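Local coordinates for protein cephalosporin acylase (Bacillus halodurans, PDB 2NLZ) that is probably an amide-bond hydrolase of the gamma-glutamyltranspeptidase family, an N-terminal nucleophile enzyme that may remove the acyl side chain of cephalosporins, at residues D[229-232]-D[233-237]; D[178-181]-D[182-186]. The protein carries 1 engineered substitution. All coordinates share one frame; numbering follows the deposited sequence.

Interaction 1 (D[229-232]-D[233-237]); sequences HAFF and DKHGG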
loop_
_atom_site.group_PDB
_atom_site.type_symbol
_atom_site.label_atom_id
_atom_site.label_comp_id
_atom_site.label_asym_id
_atom_site.label_seq_id
_atom_site.Cartn_x
_atom_site.Cartn_y
_atom_site.Cartn_z
ATOM N N HIS D 229 29.540 45.076 11.349
ATOM C CA HIS D 229 29.757 46.246 10.494
ATOM C C HIS D 229 31.127 46.223 9.820
ATOM O O HIS D 229 31.239 46.549 8.637
ATOM C CB HIS D 229 29.569 47.545 11.292
ATOM C CG HIS D 229 30.017 48.781 10.567
ATOM N ND1 HIS D 229 29.237 49.416 9.627
ATOM C CD2 HIS D 229 31.165 49.496 10.647
ATOM C CE1 HIS D 229 29.884 50.467 9.157
ATOM N NE2 HIS D 229 31.057 50.536 9.758
ATOM N N ALA D 230 32.148 45.819 10.576
ATOM C CA ALA D 230 33.530 45.852 10.111
ATOM C C ALA D 230 33.768 44.850 8.996
ATOM O O ALA D 230 34.469 45.148 8.031
ATOM C CB ALA D 230 34.497 45.606 11.267
ATOM N N PHE D 231 33.181 43.666 9.127
ATOM C CA PHE D 231 33.357 42.616 8.126
ATOM C C PHE D 231 32.653 42.947 6.801
ATOM O O PHE D 231 33.153 42.616 5.718
ATOM C CB PHE D 231 32.881 41.264 8.665
ATOM C CG PHE D 231 33.199 40.108 7.755
ATOM C CD1 PHE D 231 34.498 39.616 7.656
ATOM C CD2 PHE D 231 32.208 39.519 6.989
ATOM C CE1 PHE D 231 34.798 38.550 6.823
ATOM C CE2 PHE D 231 32.506 38.464 6.147
ATOM C CZ PHE D 231 33.805 37.978 6.068
ATOM N N PHE D 232 31.496 43.597 6.899
ATOM C CA PHE D 232 30.735 44.018 5.725
ATOM C C PHE D 232 31.400 45.185 5.001
ATOM O O PHE D 232 31.455 45.209 3.770
ATOM C CB PHE D 232 29.292 44.359 6.109
ATOM C CG PHE D 232 28.375 43.173 6.088
ATOM C CD1 PHE D 232 27.474 42.995 5.047
ATOM C CD2 PHE D 232 28.435 42.214 7.091
ATOM C CE1 PHE D 232 26.633 41.890 5.014
ATOM C CE2 PHE D 232 27.599 41.097 7.066
ATOM C CZ PHE D 232 26.697 40.939 6.024
ATOM N N ASP D 233 31.915 46.139 5.775
ATOM C CA ASP D 233 32.629 47.291 5.227
ATOM C C ASP D 233 33.917 46.852 4.523
ATOM O O ASP D 233 34.325 47.460 3.537
ATOM C CB ASP D 233 32.936 48.307 6.335
ATOM C CG ASP D 233 33.448 49.625 5.798
ATOM O OD1 ASP D 233 32.622 50.499 5.467
ATOM O OD2 ASP D 233 34.680 49.787 5.723
ATOM N N LYS D 234 34.530 45.780 5.025
ATOM C CA LYS D 234 35.770 45.245 4.466
ATOM C C LYS D 234 35.542 44.502 3.144
ATOM O O LYS D 234 36.473 44.324 2.355
ATOM C CB LYS D 234 36.437 44.318 5.484
ATOM C CG LYS D 234 37.907 44.011 5.218
ATOM C CD LYS D 234 38.510 43.123 6.307
ATOM C CE LYS D 234 38.639 43.869 7.631
ATOM N NZ LYS D 234 39.156 42.991 8.707
ATOM N N HIS D 235 34.303 44.075 2.903
ATOM C CA HIS D 235 33.974 43.323 1.688
ATOM C C HIS D 235 32.884 43.962 0.833
ATOM O O HIS D 235 32.184 43.266 0.095
ATOM C CB HIS D 235 33.588 41.890 2.037
ATOM C CG HIS D 235 34.734 41.059 2.522
ATOM N ND1 HIS D 235 35.045 40.929 3.861
ATOM C CD2 HIS D 235 35.647 40.320 1.848
ATOM C CE1 HIS D 235 36.103 40.148 3.990
ATOM N NE2 HIS D 235 36.486 39.767 2.785
ATOM N N GLY D 236 32.753 45.282 0.939
ATOM C CA GLY D 236 31.833 46.053 0.105
ATOM C C GLY D 236 30.361 45.765 0.325
ATOM O O GLY D 236 29.577 45.777 -0.619
ATOM N N GLY D 237 29.982 45.506 1.570
ATOM C CA GLY D 237 28.581 45.270 1.906
ATOM C C GLY D 237 27.821 46.567 2.101
ATOM O O GLY D 237 28.402 47.648 2.035
#
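Between H229-F232 and D233-G237 the backbone completes the last turn of helix 223-234, with D233 N bonded to H229 O (3.0 Å) and K234 N to A230 O (3.1 Å), before it turns away at H235. The side chains of F231 and H235, one helical turn apart, offer a worked example of a side chain bonding back to a carbonyl of the helix's last turn. With CG beside its own backbone N (chi1 -70°), the imidazole turns back so that H235 ND1 donates to F231 O at 3.1 Å, a nearly straight bond lying both in the ring plane and in the carbonyl plane. That bond fixes the rotation of the ring, and H235 CE1 comes within 3.5 Å of F231 CE1, the two planes inclined at 48°. The turn closes in the manner of a Schellman motif: G236, at positive phi, takes the C' place, and G237 N reaches back to F232 O at 2.7 Å. The same oxygen accepts H235 N from the opposite face of its plane. G237 CA meets the edge of the F232 ring, 4.0 Å from CD1. At the other end of the turn, D233 CB sits over one face of the H229 imidazole, 4.5 Å from NE2.

Interaction 2 (D[178-181]-D[182-186]); sequences VYQP and WFDTF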
loop_
_atom_site.group_PDB
_atom_site.type_symbol
_atom_site.label_atom_id
_atom_site.label_comp_id
_atom_site.label_asym_id
_atom_site.label_seq_id
_atom_site.Cartn_x
_atom_site.Cartn_y
_atom_site.Cartn_z
ATOM N N VAL D 178 35.007 36.442 1.413
ATOM C CA VAL D 178 33.795 36.534 2.235
ATOM C C VAL D 178 33.286 35.192 2.731
ATOM O O VAL D 178 32.694 35.113 3.813
ATOM C CB VAL D 178 32.624 37.225 1.497
ATOM C CG1 VAL D 178 32.202 38.478 2.229
ATOM C CG2 VAL D 178 32.970 37.505 0.044
ATOM N N TYR D 179 33.514 34.144 1.943
ATOM C CA TYR D 179 32.946 32.834 2.247
ATOM C C TYR D 179 33.856 31.955 3.099
ATOM O O TYR D 179 33.468 30.858 3.498
ATOM C CB TYR D 179 32.561 32.099 0.963
ATOM C CG TYR D 179 31.550 32.824 0.098
ATOM C CD1 TYR D 179 30.237 33.006 0.524
ATOM C CD2 TYR D 179 31.907 33.324 -1.156
ATOM C CE1 TYR D 179 29.303 33.679 -0.278
ATOM C CE2 TYR D 179 30.980 33.988 -1.966
ATOM C CZ TYR D 179 29.685 34.163 -1.517
ATOM O OH TYR D 179 28.767 34.817 -2.295
ATOM N N GLN D 180 35.060 32.438 3.381
ATOM C CA GLN D 180 36.013 31.676 4.180
ATOM C C GLN D 180 35.535 31.376 5.610
ATOM O O GLN D 180 35.659 30.235 6.050
ATOM C CB GLN D 180 37.403 32.333 4.168
ATOM C CG GLN D 180 38.529 31.454 4.718
ATOM C CD GLN D 180 38.726 30.180 3.918
ATOM O OE1 GLN D 180 38.696 30.194 2.688
ATOM N NE2 GLN D 180 38.937 29.071 4.616
ATOM N N PRO D 181 34.990 32.383 6.340
ATOM C CA PRO D 181 34.566 32.058 7.699
ATOM C C PRO D 181 33.457 31.011 7.769
ATOM O O PRO D 181 33.355 30.308 8.775
ATOM C CB PRO D 181 34.069 33.400 8.240
ATOM C CG PRO D 181 34.749 34.414 7.416
ATOM C CD PRO D 181 34.765 33.811 6.058
ATOM N N TRP D 182 32.652 30.907 6.713
ATOM C CA TRP D 182 31.656 29.843 6.596
ATOM C C TRP D 182 32.313 28.469 6.570
ATOM O O TRP D 182 31.863 27.544 7.248
ATOM C CB TRP D 182 30.801 30.025 5.340
ATOM C CG TRP D 182 29.629 29.081 5.270
ATOM C CD1 TRP D 182 28.344 29.348 5.643
ATOM C CD2 TRP D 182 29.632 27.721 4.797
ATOM N NE1 TRP D 182 27.549 28.246 5.437
ATOM C CE2 TRP D 182 28.312 27.234 4.923
ATOM C CE3 TRP D 182 30.620 26.870 4.280
ATOM C CZ2 TRP D 182 27.957 25.937 4.551
ATOM C CZ3 TRP D 182 30.265 25.583 3.915
ATOM C CH2 TRP D 182 28.947 25.128 4.053
ATOM N N PHE D 183 33.363 28.330 5.769
ATOM C CA PHE D 183 34.117 27.090 5.724
ATOM C C PHE D 183 34.850 26.831 7.038
ATOM O O PHE D 183 35.001 25.687 7.440
ATOM C CB PHE D 183 35.109 27.094 4.556
ATOM C CG PHE D 183 34.456 27.022 3.202
ATOM C CD1 PHE D 183 34.036 25.805 2.683
ATOM C CD2 PHE D 183 34.268 28.168 2.445
ATOM C CE1 PHE D 183 33.430 25.738 1.439
ATOM C CE2 PHE D 183 33.667 28.110 1.198
ATOM C CZ PHE D 183 33.247 26.892 0.695
ATOM N N ASP D 184 35.305 27.889 7.705
ATOM C CA ASP D 184 36.003 27.733 8.979
ATOM C C ASP D 184 35.050 27.283 10.091
ATOM O O ASP D 184 35.423 26.469 10.941
ATOM C CB ASP D 184 36.711 29.033 9.375
ATOM C CG ASP D 184 37.874 29.367 8.462
ATOM O OD1 ASP D 184 38.394 28.461 7.774
ATOM O OD2 ASP D 184 38.270 30.547 8.441
ATOM N N THR D 185 33.823 27.809 10.052
ATOM C CA THR D 185 32.789 27.536 11.046
ATOM C C THR D 185 32.024 26.230 10.799
ATOM O O THR D 185 31.859 25.430 11.714
ATOM C CB THR D 185 31.773 28.688 11.090
ATOM O OG1 THR D 185 32.462 29.911 11.351
ATOM C CG2 THR D 185 30.703 28.458 12.156
ATOM N N PHE D 186 31.558 26.024 9.569
ATOM C CA PHE D 186 30.646 24.914 9.273
ATOM C C PHE D 186 31.294 23.722 8.578
ATOM O O PHE D 186 30.683 22.655 8.470
ATOM C CB PHE D 186 29.451 25.408 8.460
ATOM C CG PHE D 186 28.634 26.432 9.165
ATOM C CD1 PHE D 186 28.005 26.124 10.357
ATOM C CD2 PHE D 186 28.497 27.703 8.645
ATOM C CE1 PHE D 186 27.243 27.063 11.014
ATOM C CE2 PHE D 186 27.742 28.658 9.298
ATOM C CZ PHE D 186 27.115 28.339 10.485
#
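F183 reaches back across the first turn of helix 180-186 to Y179 and Q180, and its side chain can be followed outward atom by atom. F183 CB lies 3.5 Å from Q180 O. CG stands beside the backbone N (chi1 -69°), which swings the ring back toward the start of the helix, where F183 CG itself is 4.0 Å from Y179 O. Farther out, F183 CD2 is the ring atom nearest to Y179 O, while F183 CE2 makes an apolar contact with Y179 CB at 4.1 Å. Q180 CA borders the edge of the ring, and W182 CE3 covers part of one face. K171 of helix 157-173 adds a cation-pi contact, joining this turn to the longer helix.

The arrangement is an N-terminal helical turn with a proline in it. P181, which has no N-H to give, occupies a place where none is needed. Y179 O takes weak bonds from W182 N and F183 N, and the first full-strength i to i+4 bond is D184 N to Q180 O (2.9 Å). On the exposed flank Q180 and D184 pair through their side chains: Q180 NE2 donates a hydrogen bond to D184 OD1 at 3.3 Å, the donor standing above the carboxylate plane and the amide and carboxylate planes 55° apart. One residue on, P181 O is gripped twice by T185. T185 N and T185 OG1 approach P181 O from opposite faces of its plane, each at 2.8 Å, and the chi1 of -56°, with OG1 beside the backbone N, brings the hydroxyl back to this oxygen.

Overall arrangement
Interaction 2 precedes interaction 1 in the chain, and the two meet where the end of one helix lies against the start of another. Their centres are about 15 Å apart, yet side chains touch directly: F231 CZ lies 3.9 Å from P181 CG and 3.8 Å from V178 O, and H235 CG lies 3.6 Å from V178 CG1, although V178 is poorly ordered. The F231-H235 pair at the end of helix 223-234 thus also abuts the N-terminal turn of helix 180-186. Both contacts are peripheral, about 28 Å (interaction 1) and 24 Å (interaction 2) from the centre of the chain to their own centres, and the V178/P181 to F231/H235 packing joins the two helices.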